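Long-range contacts in cytokinin riboside 5'-monophosphate phosphoribohydrolase (Corynebacterium glutamicum, PDB 5ZBL), which is an enzyme of the SLOG clan with a Rossmann-like fold, a parallel beta-sheet flanked by helices, present as a two-chain assembly: residues 15-20 with 111-116; 70-75 with 97-102; 136-141 with 183-188. One frame throughout, in Å; residues are numbered along the deposited sequence.

Contact 1 of 3, residues 15-20 with 111-116. With PO4 (phosphate ion), chain G.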
ATOM      1  N   VAL A  15      -1.346  12.785   8.096  1.00 31.05           N
ATOM      2  CA  VAL A  15       0.014  12.285   8.181  1.00 33.45           C
ATOM      3  C   VAL A  15       0.085  10.780   8.352  1.00 31.88           C
ATOM      4  O   VAL A  15      -0.570  10.229   9.223  1.00 33.39           O
ATOM      5  CB  VAL A  15       0.811  12.986   9.274  1.00 33.42           C
ATOM      6  CG1 VAL A  15       2.231  12.427   9.336  1.00 33.86           C
ATOM      7  CG2 VAL A  15       0.882  14.472   8.944  1.00 37.50           C
ATOM      8  N   PHE A  16       0.849  10.116   7.492  1.00 30.27           N
ATOM      9  CA  PHE A  16       1.059   8.665   7.635  1.00 31.72           C
ATOM     10  C   PHE A  16       2.461   8.472   8.202  1.00 30.41           C
ATOM     11  O   PHE A  16       3.434   9.025   7.627  1.00 30.81           O
ATOM     12  CB  PHE A  16       0.997   7.956   6.275  1.00 34.06           C
ATOM     13  CG  PHE A  16      -0.236   8.249   5.462  1.00 36.99           C
ATOM     14  CD1 PHE A  16      -1.498   8.264   6.038  1.00 39.91           C
ATOM     15  CD2 PHE A  16      -0.142   8.409   4.082  1.00 39.34           C
ATOM     16  CE1 PHE A  16      -2.634   8.510   5.272  1.00 38.86           C
ATOM     17  CE2 PHE A  16      -1.292   8.618   3.305  1.00 40.55           C
ATOM     18  CZ  PHE A  16      -2.529   8.684   3.899  1.00 35.94           C
ATOM     19  N   THR A  17       2.590   7.690   9.267  1.00 25.69           N
ATOM     20  CA  THR A  17       3.904   7.426   9.816  1.00 29.37           C
ATOM     21  C   THR A  17       3.962   6.187  10.709  1.00 28.84           C
ATOM     22  O   THR A  17       2.967   5.639  11.109  1.00 26.44           O
ATOM     23  CB  THR A  17       4.392   8.660  10.581  1.00 32.65           C
ATOM     24  OG1 THR A  17       5.779   8.535  10.922  1.00 34.08           O
ATOM     25  CG2 THR A  17       3.541   8.917  11.831  1.00 33.89           C
ATOM     26  N   GLY A  18       5.160   5.715  10.980  1.00 31.26           N
ATOM     27  CA  GLY A  18       5.324   4.474  11.759  1.00 33.78           C
ATOM     28  C   GLY A  18       4.776   4.408  13.177  1.00 33.40           C
ATOM     29  O   GLY A  18       4.714   5.417  13.902  1.00 34.05           O
ATOM     30  N   SER A  19       4.403   3.203  13.590  1.00 35.27           N
ATOM     31  CA  SER A  19       4.131   2.946  15.022  1.00 38.34           C
ATOM     32  C   SER A  19       5.404   2.476  15.707  1.00 37.48           C
ATOM     33  O   SER A  19       5.349   2.067  16.860  1.00 42.99           O
ATOM     34  CB  SER A  19       3.046   1.896  15.205  1.00 37.39           C
ATOM     35  OG  SER A  19       3.438   0.757  14.477  1.00 43.04           O
ATOM     36  N   ALA A  20       6.532   2.500  14.997  1.00 36.07           N
ATOM     37  CA  ALA A  20       7.851   2.397  15.615  1.00 35.53           C
ATOM     38  C   ALA A  20       8.524   3.793  15.555  1.00 38.33           C
ATOM     39  O   ALA A  20       8.150   4.649  14.755  1.00 40.52           O
ATOM     40  CB  ALA A  20       8.696   1.357  14.902  1.00 32.03           C
ATOM     41  N   ILE A 111       1.003  13.729   3.938  1.00 31.27           N
ATOM     42  CA  ILE A 111       2.433  13.602   4.148  1.00 29.03           C
ATOM     43  C   ILE A 111       2.717  12.169   4.627  1.00 32.39           C
ATOM     44  O   ILE A 111       2.063  11.647   5.531  1.00 29.84           O
ATOM     45  CB  ILE A 111       2.921  14.564   5.211  1.00 29.90           C
ATOM     46  CG1 ILE A 111       2.663  16.019   4.781  1.00 32.61           C
ATOM     47  CG2 ILE A 111       4.426  14.456   5.451  1.00 29.34           C
ATOM     48  CD1 ILE A 111       2.918  17.004   5.924  1.00 32.18           C
ATOM     49  N   ALA A 112       3.706  11.537   4.000  1.00 32.26           N
ATOM     50  CA  ALA A 112       4.162  10.249   4.436  1.00 35.75           C
ATOM     51  C   ALA A 112       5.571  10.478   5.007  1.00 36.01           C
ATOM     52  O   ALA A 112       6.471  10.984   4.300  1.00 34.55           O
ATOM     53  CB  ALA A 112       4.140   9.233   3.298  1.00 31.36           C
ATOM     54  N   MET A 113       5.693  10.173   6.299  1.00 33.13           N
ATOM     55  CA  MET A 113       6.942  10.222   7.012  1.00 36.79           C
ATOM     56  C   MET A 113       7.475   8.794   7.057  1.00 36.84           C
ATOM     57  O   MET A 113       6.769   7.852   6.737  1.00 32.50           O
ATOM     58  CB  MET A 113       6.712  10.736   8.432  1.00 40.19           C
ATOM     59  CG  MET A 113       5.990  12.085   8.542  1.00 45.92           C
ATOM     60  SD  MET A 113       6.320  12.971  10.101  1.00 45.37           S
ATOM     61  CE  MET A 113       6.101  11.692  11.323  1.00 49.49           C
ATOM     62  N   PRO A 114       8.717   8.620   7.514  1.00 38.13           N
ATOM     63  CA  PRO A 114       9.190   7.264   7.692  1.00 36.83           C
ATOM     64  C   PRO A 114       8.218   6.390   8.476  1.00 36.84           C
ATOM     65  O   PRO A 114       7.516   6.861   9.376  1.00 36.50           O
ATOM     66  CB  PRO A 114      10.468   7.453   8.495  1.00 36.41           C
ATOM     67  CG  PRO A 114      10.976   8.774   7.988  1.00 37.24           C
ATOM     68  CD  PRO A 114       9.752   9.612   7.850  1.00 35.70           C
ATOM     69  N   GLY A 115       8.191   5.119   8.112  1.00 36.18           N
ATOM     70  CA  GLY A 115       7.332   4.151   8.757  1.00 37.24           C
ATOM     71  C   GLY A 115       7.471   2.843   8.047  1.00 35.73           C
ATOM     72  O   GLY A 115       8.284   2.701   7.144  1.00 36.92           O
ATOM     73  N   GLY A 116       6.649   1.902   8.480  1.00 41.73           N
ATOM     74  CA  GLY A 116       6.621   0.554   7.980  1.00 36.24           C
ATOM     75  C   GLY A 116       5.574   0.312   6.916  1.00 37.71           C
ATOM     76  O   GLY A 116       5.218   1.217   6.138  1.00 31.82           O
TER
HETATM   77  P   PO4 G 303       3.356   0.995  10.296  1.00 36.81           P
HETATM   78  O1  PO4 G 303       4.339   0.982  11.431  1.00 34.95           O
HETATM   79  O2  PO4 G 303       1.970   1.233  10.860  1.00 38.72           O
HETATM   80  O3  PO4 G 303       3.680   2.132   9.358  1.00 36.73           O
HETATM   81  O4  PO4 G 303       3.432  -0.329   9.617  1.00 41.25           O

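Contact 2 of 3, residues 70-75 with 97-102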
ATOM      1  N   PHE A  70      -6.254  15.680  15.197  1.00 38.73           N
ATOM      2  CA  PHE A  70      -7.396  14.764  15.020  1.00 39.12           C
ATOM      3  C   PHE A  70      -6.989  13.351  14.651  1.00 37.05           C
ATOM      4  O   PHE A  70      -6.290  13.114  13.670  1.00 35.82           O
ATOM      5  CB  PHE A  70      -8.341  15.327  13.970  1.00 38.27           C
ATOM      6  CG  PHE A  70      -8.835  16.686  14.330  1.00 41.38           C
ATOM      7  CD1 PHE A  70      -9.949  16.837  15.164  1.00 42.41           C
ATOM      8  CD2 PHE A  70      -8.174  17.818  13.890  1.00 43.14           C
ATOM      9  CE1 PHE A  70     -10.416  18.098  15.520  1.00 38.37           C
ATOM     10  CE2 PHE A  70      -8.643  19.085  14.242  1.00 46.19           C
ATOM     11  CZ  PHE A  70      -9.761  19.215  15.060  1.00 39.25           C
ATOM     12  N   GLY A  71      -7.445  12.407  15.448  1.00 39.36           N
ATOM     13  CA  GLY A  71      -7.163  10.985  15.226  1.00 42.66           C
ATOM     14  C   GLY A  71      -8.393  10.265  14.690  1.00 39.24           C
ATOM     15  O   GLY A  71      -9.516  10.622  15.034  1.00 39.91           O
ATOM     16  N   VAL A  72      -8.150   9.247  13.863  1.00 38.92           N
ATOM     17  CA  VAL A  72      -9.164   8.354  13.295  1.00 37.82           C
ATOM     18  C   VAL A  72      -8.640   6.907  13.483  1.00 39.47           C
ATOM     19  O   VAL A  72      -7.618   6.519  12.927  1.00 37.08           O
ATOM     20  CB  VAL A  72      -9.464   8.671  11.807  1.00 36.87           C
ATOM     21  CG1 VAL A  72     -10.668   7.885  11.296  1.00 40.99           C
ATOM     22  CG2 VAL A  72      -9.744  10.146  11.638  1.00 34.66           C
ATOM     23  N   ILE A  73      -9.375   6.139  14.289  1.00 40.71           N
ATOM     24  CA  ILE A  73      -9.015   4.811  14.713  1.00 38.91           C
ATOM     25  C   ILE A  73     -10.240   3.919  14.597  1.00 37.18           C
ATOM     26  O   ILE A  73     -11.339   4.411  14.412  1.00 37.62           O
ATOM     27  CB  ILE A  73      -8.482   4.896  16.155  1.00 41.89           C
ATOM     28  CG1 ILE A  73      -7.684   3.649  16.523  1.00 44.75           C
ATOM     29  CG2 ILE A  73      -9.606   5.149  17.158  1.00 42.06           C
ATOM     30  CD1 ILE A  73      -6.787   3.867  17.725  1.00 47.10           C
ATOM     31  N   THR A  74     -10.056   2.601  14.662  1.00 40.49           N
ATOM     32  CA  THR A  74     -11.180   1.623  14.603  1.00 39.95           C
ATOM     33  C   THR A  74     -11.448   1.056  15.964  1.00 44.26           C
ATOM     34  O   THR A  74     -10.571   1.114  16.827  1.00 41.68           O
ATOM     35  CB  THR A  74     -10.832   0.428  13.731  1.00 37.33           C
ATOM     36  OG1 THR A  74      -9.708  -0.260  14.313  1.00 40.36           O
ATOM     37  CG2 THR A  74     -10.469   0.865  12.308  1.00 37.80           C
ATOM     38  N   GLU A  75     -12.643   0.478  16.155  1.00 51.42           N
ATOM     39  CA  GLU A  75     -12.949  -0.274  17.390  1.00 55.25           C
ATOM     40  C   GLU A  75     -11.906  -1.342  17.682  1.00 53.97           C
ATOM     41  O   GLU A  75     -11.462  -1.444  18.823  1.00 56.01           O
ATOM     42  CB  GLU A  75     -14.355  -0.922  17.370  1.00 60.27           C
ATOM     43  CG  GLU A  75     -15.361  -0.247  18.283  1.00 62.96           C
ATOM     44  CD  GLU A  75     -15.029  -0.384  19.748  1.00 64.56           C
ATOM     45  OE1 GLU A  75     -15.300  -1.445  20.341  1.00 70.75           O
ATOM     46  OE2 GLU A  75     -14.505   0.585  20.315  1.00 72.23           O
ATOM     47  N   HIS A  97     -11.485   0.335   6.469  1.00 41.76           N
ATOM     48  CA  HIS A  97     -11.932   1.026   5.261  1.00 40.07           C
ATOM     49  C   HIS A  97     -12.370   2.449   5.592  1.00 40.11           C
ATOM     50  O   HIS A  97     -11.885   3.424   5.013  1.00 40.99           O
ATOM     51  CB  HIS A  97     -13.130   0.257   4.672  1.00 44.05           C
ATOM     52  CG  HIS A  97     -13.588   0.727   3.318  1.00 47.53           C
ATOM     53  ND1 HIS A  97     -14.923   0.814   2.979  1.00 52.18           N
ATOM     54  CD2 HIS A  97     -12.899   1.076   2.210  1.00 49.91           C
ATOM     55  CE1 HIS A  97     -15.039   1.198   1.720  1.00 58.15           C
ATOM     56  NE2 HIS A  97     -13.824   1.364   1.230  1.00 62.98           N
ATOM     57  N   ILE A  98     -13.310   2.538   6.536  1.00 40.93           N
ATOM     58  CA  ILE A  98     -13.929   3.781   6.913  1.00 39.30           C
ATOM     59  C   ILE A  98     -12.798   4.630   7.505  1.00 38.65           C
ATOM     60  O   ILE A  98     -12.664   5.823   7.164  1.00 31.77           O
ATOM     61  CB  ILE A  98     -15.150   3.553   7.852  1.00 39.48           C
ATOM     62  CG1 ILE A  98     -16.271   2.820   7.085  1.00 42.16           C
ATOM     63  CG2 ILE A  98     -15.732   4.876   8.348  1.00 38.21           C
ATOM     64  CD1 ILE A  98     -17.342   2.218   7.981  1.00 41.33           C
ATOM     65  N   ARG A  99     -11.911   4.018   8.295  1.00 33.13           N
ATOM     66  CA  ARG A  99     -10.831   4.826   8.846  1.00 36.27           C
ATOM     67  C   ARG A  99     -10.057   5.619   7.746  1.00 40.91           C
ATOM     68  O   ARG A  99      -9.884   6.840   7.848  1.00 38.70           O
ATOM     69  CB  ARG A  99      -9.913   3.961   9.641  1.00 38.07           C
ATOM     70  CG  ARG A  99      -8.923   4.725  10.454  1.00 37.65           C
ATOM     71  CD  ARG A  99      -7.753   3.852  10.610  1.00 37.49           C
ATOM     72  NE  ARG A  99      -6.850   4.257  11.641  1.00 38.25           N
ATOM     73  CZ  ARG A  99      -5.678   3.663  11.820  1.00 42.33           C
ATOM     74  NH1 ARG A  99      -5.291   2.671  10.997  1.00 35.83           N
ATOM     75  NH2 ARG A  99      -4.891   4.070  12.825  1.00 42.69           N
ATOM     76  N   LYS A 100      -9.676   4.935   6.672  1.00 42.92           N
ATOM     77  CA  LYS A 100      -8.868   5.532   5.607  1.00 40.90           C
ATOM     78  C   LYS A 100      -9.662   6.522   4.785  1.00 38.27           C
ATOM     79  O   LYS A 100      -9.149   7.592   4.435  1.00 38.06           O
ATOM     80  CB  LYS A 100      -8.366   4.494   4.640  1.00 39.38           C
ATOM     81  CG  LYS A 100      -7.529   3.407   5.222  1.00 43.31           C
ATOM     82  CD  LYS A 100      -7.014   2.580   4.058  1.00 48.63           C
ATOM     83  CE  LYS A 100      -6.733   1.149   4.396  1.00 45.61           C
ATOM     84  NZ  LYS A 100      -6.264   0.497   3.136  1.00 47.55           N
ATOM     85  N   ARG A 101     -10.904   6.191   4.482  1.00 35.95           N
ATOM     86  CA  ARG A 101     -11.763   7.190   3.857  1.00 38.72           C
ATOM     87  C   ARG A 101     -11.853   8.502   4.696  1.00 37.34           C
ATOM     88  O   ARG A 101     -11.733   9.601   4.147  1.00 32.39           O
ATOM     89  CB  ARG A 101     -13.127   6.604   3.588  1.00 46.58           C
ATOM     90  CG  ARG A 101     -14.030   7.468   2.724  1.00 56.38           C
ATOM     91  CD  ARG A 101     -15.493   7.063   2.904  1.00 68.04           C
ATOM     92  NE  ARG A 101     -15.844   5.857   2.152  1.00 70.86           N
ATOM     93  CZ  ARG A 101     -16.100   5.816   0.848  1.00 75.98           C
ATOM     94  NH1 ARG A 101     -16.039   6.911   0.101  1.00 71.45           N
ATOM     95  NH2 ARG A 101     -16.411   4.653   0.277  1.00 85.42           N
ATOM     96  N   ARG A 102     -12.023   8.384   6.015  1.00 38.07           N
ATOM     97  CA  ARG A 102     -12.176   9.548   6.867  1.00 43.22           C
ATOM     98  C   ARG A 102     -10.921  10.418   6.996  1.00 44.23           C
ATOM     99  O   ARG A 102     -11.009  11.673   6.987  1.00 36.92           O
ATOM    100  CB  ARG A 102     -12.688   9.187   8.267  1.00 47.41           C
ATOM    101  CG  ARG A 102     -14.181   9.339   8.429  1.00 60.99           C
ATOM    102  CD  ARG A 102     -14.673  10.777   8.211  1.00 66.50           C
ATOM    103  NE  ARG A 102     -14.793  11.526   9.445  1.00 67.90           N
ATOM    104  CZ  ARG A 102     -15.335  12.737   9.531  1.00 72.94           C
ATOM    105  NH1 ARG A 102     -15.410  13.330  10.716  1.00 74.71           N
ATOM    106  NH2 ARG A 102     -15.800  13.368   8.450  1.00 72.55           N
TER

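Contact 3 of 3, residues 136-141 with 183-188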
ATOM      1  N   GLN A 136      -7.889  15.302  -5.700  1.00 74.60           N
ATOM      2  CA  GLN A 136      -6.641  15.860  -6.216  1.00 70.16           C
ATOM      3  C   GLN A 136      -6.045  16.795  -5.170  1.00 60.37           C
ATOM      4  O   GLN A 136      -6.242  18.009  -5.198  1.00 62.91           O
ATOM      5  CB  GLN A 136      -6.818  16.504  -7.597  1.00 74.53           C
ATOM      6  CG  GLN A 136      -6.875  15.466  -8.736  1.00 83.00           C
ATOM      7  CD  GLN A 136      -6.000  15.804  -9.946  1.00 89.98           C
ATOM      8  OE1 GLN A 136      -5.989  16.943 -10.428  1.00 93.57           O
ATOM      9  NE2 GLN A 136      -5.274  14.801 -10.452  1.00 82.74           N
ATOM     10  N   LYS A 137      -5.307  16.172  -4.250  1.00 46.02           N
ATOM     11  CA  LYS A 137      -4.712  16.810  -3.110  1.00 42.08           C
ATOM     12  C   LYS A 137      -3.227  16.502  -3.161  1.00 39.34           C
ATOM     13  O   LYS A 137      -2.850  15.423  -3.553  1.00 43.21           O
ATOM     14  CB  LYS A 137      -5.320  16.255  -1.817  1.00 44.30           C
ATOM     15  CG  LYS A 137      -6.801  16.582  -1.614  1.00 46.50           C
ATOM     16  CD  LYS A 137      -7.384  15.835  -0.410  1.00 48.36           C
ATOM     17  CE  LYS A 137      -8.800  16.315  -0.072  1.00 46.28           C
ATOM     18  NZ  LYS A 137      -9.385  15.525   1.045  1.00 47.16           N
ATOM     19  N   PRO A 138      -2.373  17.438  -2.748  1.00 38.68           N
ATOM     20  CA  PRO A 138      -0.922  17.172  -2.794  1.00 37.38           C
ATOM     21  C   PRO A 138      -0.513  16.014  -1.891  1.00 37.15           C
ATOM     22  O   PRO A 138      -1.058  15.868  -0.801  1.00 34.71           O
ATOM     23  CB  PRO A 138      -0.300  18.464  -2.284  1.00 37.78           C
ATOM     24  CG  PRO A 138      -1.389  19.160  -1.542  1.00 39.48           C
ATOM     25  CD  PRO A 138      -2.699  18.750  -2.148  1.00 37.70           C
ATOM     26  N   VAL A 139       0.390  15.182  -2.394  1.00 39.14           N
ATOM     27  CA  VAL A 139       0.996  14.076  -1.615  1.00 39.74           C
ATOM     28  C   VAL A 139       2.480  14.386  -1.512  1.00 41.24           C
ATOM     29  O   VAL A 139       3.126  14.691  -2.521  1.00 42.07           O
ATOM     30  CB  VAL A 139       0.781  12.742  -2.283  1.00 35.78           C
ATOM     31  CG1 VAL A 139       1.383  11.600  -1.457  1.00 40.38           C
ATOM     32  CG2 VAL A 139      -0.705  12.539  -2.499  1.00 36.49           C
ATOM     33  N   ALA A 140       2.997  14.380  -0.286  1.00 40.25           N
ATOM     34  CA  ALA A 140       4.383  14.747  -0.045  1.00 39.81           C
ATOM     35  C   ALA A 140       5.111  13.649   0.713  1.00 37.40           C
ATOM     36  O   ALA A 140       4.575  13.079   1.661  1.00 39.02           O
ATOM     37  CB  ALA A 140       4.454  16.038   0.728  1.00 39.64           C
ATOM     38  N   LEU A 141       6.337  13.369   0.288  1.00 37.62           N
ATOM     39  CA  LEU A 141       7.207  12.429   0.973  1.00 37.97           C
ATOM     40  C   LEU A 141       8.231  13.224   1.779  1.00 36.90           C
ATOM     41  O   LEU A 141       9.030  13.959   1.225  1.00 37.41           O
ATOM     42  CB  LEU A 141       7.894  11.521  -0.035  1.00 38.63           C
ATOM     43  CG  LEU A 141       7.027  10.786  -1.043  1.00 38.49           C
ATOM     44  CD1 LEU A 141       7.929   9.896  -1.889  1.00 41.17           C
ATOM     45  CD2 LEU A 141       5.950   9.982  -0.336  1.00 36.92           C
ATOM     46  N   LYS A 183       5.731  24.370   2.334  1.00 41.48           N
ATOM     47  CA  LYS A 183       5.662  25.422   1.307  1.00 44.41           C
ATOM     48  C   LYS A 183       5.211  24.865  -0.019  1.00 44.35           C
ATOM     49  O   LYS A 183       4.344  25.437  -0.666  1.00 46.27           O
ATOM     50  CB  LYS A 183       7.000  26.126   1.123  1.00 45.45           C
ATOM     51  CG  LYS A 183       6.989  27.246   0.094  1.00 48.00           C
ATOM     52  CD  LYS A 183       8.070  28.279   0.377  1.00 49.96           C
ATOM     53  CE  LYS A 183       7.839  29.551  -0.428  1.00 56.87           C
ATOM     54  NZ  LYS A 183       8.666  29.589  -1.663  1.00 56.25           N
ATOM     55  N   ALA A 184       5.787  23.737  -0.420  1.00 44.07           N
ATOM     56  CA  ALA A 184       5.400  23.112  -1.683  1.00 43.95           C
ATOM     57  C   ALA A 184       3.925  22.660  -1.684  1.00 45.64           C
ATOM     58  O   ALA A 184       3.278  22.759  -2.725  1.00 44.01           O
ATOM     59  CB  ALA A 184       6.334  21.956  -2.031  1.00 43.79           C
ATOM     60  N   MET A 185       3.431  22.144  -0.544  1.00 43.84           N
ATOM     61  CA  MET A 185       2.034  21.718  -0.383  1.00 47.27           C
ATOM     62  C   MET A 185       1.061  22.945  -0.369  1.00 47.73           C
ATOM     63  O   MET A 185      -0.065  22.845  -0.847  1.00 51.27           O
ATOM     64  CB  MET A 185       1.841  20.862   0.908  1.00 46.70           C
ATOM     65  CG  MET A 185       2.494  19.466   0.924  1.00 48.36           C
ATOM     66  SD  MET A 185       2.332  18.564   2.503  1.00 41.58           S
ATOM     67  CE  MET A 185       0.634  18.064   2.313  1.00 40.54           C
ATOM     68  N   GLN A 186       1.498  24.085   0.161  1.00 49.19           N
ATOM     69  CA  GLN A 186       0.677  25.326   0.183  1.00 47.76           C
ATOM     70  C   GLN A 186       0.481  25.942  -1.198  1.00 53.07           C
ATOM     71  O   GLN A 186      -0.641  26.358  -1.546  1.00 56.11           O
ATOM     72  CB  GLN A 186       1.281  26.366   1.134  1.00 49.24           C
ATOM     73  CG  GLN A 186       1.109  26.034   2.606  1.00 49.38           C
ATOM     74  CD  GLN A 186       1.828  27.016   3.529  1.00 53.55           C
ATOM     75  OE1 GLN A 186       3.026  27.287   3.387  1.00 60.34           O
ATOM     76  NE2 GLN A 186       1.101  27.528   4.507  1.00 48.56           N
ATOM     77  N   THR A 187       1.554  25.964  -1.991  1.00 56.32           N
ATOM     78  CA  THR A 187       1.566  26.569  -3.350  1.00 58.02           C
ATOM     79  C   THR A 187       1.212  25.600  -4.481  1.00 62.26           C
ATOM     80  O   THR A 187       1.159  25.996  -5.645  1.00 67.01           O
ATOM     81  CB  THR A 187       2.936  27.267  -3.664  1.00 55.92           C
ATOM     82  OG1 THR A 187       4.007  26.302  -3.802  1.00 51.67           O
ATOM     83  CG2 THR A 187       3.270  28.266  -2.552  1.00 49.20           C
ATOM     84  N   TRP A 188       0.936  24.345  -4.138  1.00 63.41           N
ATOM     85  CA  TRP A 188       0.612  23.304  -5.126  1.00 58.77           C
ATOM     86  C   TRP A 188      -0.772  23.491  -5.785  1.00 66.14           C
ATOM     87  O   TRP A 188      -1.728  23.933  -5.137  1.00 65.03           O
ATOM     88  CB  TRP A 188       0.687  21.953  -4.413  1.00 53.46           C
ATOM     89  CG  TRP A 188       0.428  20.766  -5.200  1.00 53.41           C
ATOM     90  CD1 TRP A 188       1.348  19.933  -5.740  1.00 55.12           C
ATOM     91  CD2 TRP A 188      -0.856  20.198  -5.485  1.00 56.15           C
ATOM     92  NE1 TRP A 188       0.715  18.887  -6.388  1.00 61.14           N
ATOM     93  CE2 TRP A 188      -0.640  19.032  -6.239  1.00 57.84           C
ATOM     94  CE3 TRP A 188      -2.169  20.566  -5.175  1.00 57.75           C
ATOM     95  CZ2 TRP A 188      -1.686  18.229  -6.683  1.00 59.85           C
ATOM     96  CZ3 TRP A 188      -3.214  19.759  -5.621  1.00 59.86           C
ATOM     97  CH2 TRP A 188      -2.966  18.615  -6.363  1.00 56.17           C
TER

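Contact 1 of 3, residues 15-20 with 111-116
V15 and F16 pair in parallel with I111 and A112, and further backbone and side-chain hydrogen bonds continue into the loops beyond the strand ends. F16 uses both backbone groups: its N donates to I111 O (2.8 Å, 173° at the hydrogen), and its O accepts from M113 N (2.9 Å). Beyond that, P114 O is gripped twice, by T17 OG1 at 2.9 Å and by G18 N at 3.1 Å. T17 OG1 stands anti to the backbone N (chi1 -169°), which aims it across the contact. The backbones draw close here, with G18 CA only 3.6 Å from G115 CA.

Apolar packing lies on the face of V15 and I111. V15 CG1 meets M113 CG at 3.9 Å, and the bent M113 chain brings CE against T17 CB and OG1. On the other face A112 CB sits at the edge of the F16 ring.

A phosphate ion, probably from the crystallisation liquor, lies beyond the C-terminal strand ends, a usual anion site in Rossmann-like folds. S19 N donates to its O1 at 3.1 Å; S19 OG reaches the same oxygen, and G116 N, at the N-cap of helix 117-130, adds a weak bond to O3. G118 N and T119 OG1 also bind it.

Strands 44-47 and 139-142 flank the pair. Helix 117-130 packs on F16 and A112, while helices 25-40 and 53-64 cover M113.

Contact 2 of 3, residues 70-75 with 97-102
V72 and R99 meet where a helix lies on a strand of the parallel sheet, a buried strand-to-helix packing contact fixed by one side-chain-to-backbone hydrogen bond. The strand 70-74 and helix 97-102 run almost antiparallel, 166° between their directions, with the axes 7.8 Å apart at closest approach. That is the expected geometry of an alpha/beta layer, in which the helix returns against the direction of the strands.

The polar part belongs to R99. Its CG stands anti to the backbone N (chi1 -169°) and the chain stays extended as far as NE, which donates to V72 O at 2.7 Å, 166° at the hydrogen. The carbonyl oxygen lies in the guanidinium plane, at its edge, whereas the donor is tilted somewhat out of the plane of the V72 carbonyl. NH2 of the same guanidinium is hydrogen-bonded to G48 O, so the backbone oxygens of V72, in its strand, and of G48, just past strand 44-47, hold the group and fix how its plane is turned.

Apolar contacts accompany this bond. V72 points its side chain at the helix, and the V72 and R99 side chains slide past each other in opposite directions, with V72 CG1 3.7 Å from R99 CG. The same methyl lies 3.9 Å from R102 CB, one turn further along the helix. The T74 and R99 side chains cross at about a right angle, T74 CG2 touching R99 CB at 4.1 Å. T74 OG1 is turned to other work: it caps L77 N at the start of helix 75-79.

Around the contact, V93 of strand 89-93, outermost in this chain's sheet, and L77 of helix 75-79 pack on R99. M103 and L106, later in helix 96-106, continue the cover over V72, and R102 NH1 forms a salt bridge with E91 of strand 89-93.

Contact 3 of 3, residues 136-141 with 183-188
P138 and W188 form the centre of this contact, the proline ring lying as a bump over one face of the indole. P138 CB sits 3.8 Å from the centroid of the five-membered ring and 15° off its normal, a CH-pi contact. Further along the same face, P138 CD rests 3.6 Å from W188 CE3, over the benzo side. The proline thus spans both rings of the indole, crossing it obliquely. W188 CG stands anti to the backbone N (chi1 -179°), leading away from the chain; the indole beyond it lies against residues 136-138. There the K137 carbonyl carbon lies over the same ring face, while Q136 O approaches the edge of the ring, 3.5 Å from W188 CZ3. The indole is therefore met on one face and at its rim by successive residues of a single chain segment.

The other wall of the hollow that takes P138 is made by M185. P138 CG comes to 4.0 Å from M185 O, and P138 CB lies 4.4 Å from M185 CG, so the proline is wedged between the end of the helix and the indole. Two residues on, within the strand, A140 presents just its methyl, and the M185 sulfur lies against it, M185 SD 3.7 Å from A140 CB. The M185 chain then bends at chi3 (77°), turning CE toward the P138 carbonyl. No hydrogen bond joins the two segments; W188 NE1 makes a weak one to C171 O.

I173 of the last strand and I111 of strand 110-112 also pack on M185. The arrangement belongs to the layered alpha/beta architecture of Rossmann-like folds: the C-terminal helix 178-186 lies on one face of the parallel sheet near its end, and the residues after it close over the loop leading into strand 139-142.

How the contacts relate
All three contacts reach one parallel sheet, but at different depths. Contact 1 is the most central, joining two neighbouring strands through backbone hydrogen bonds and ending in loops that hold an ion. Contact 2 is also buried but sits toward one end of the sheet, where a strand meets a helix and a single arginine-to-carbonyl bond joins apolar packing. Contact 3, across the chain's centre from contact 2, is only partly buried, has no hydrogen bond between its segments and rests on apolar and CH-pi packing. Contacts 1 and 3 touch through adjacent strands, with A112 N probably hydrogen-bonded to A140 O at 2.9 Å. Contact 2 touches neither; along the chain it is nested inside contact 1.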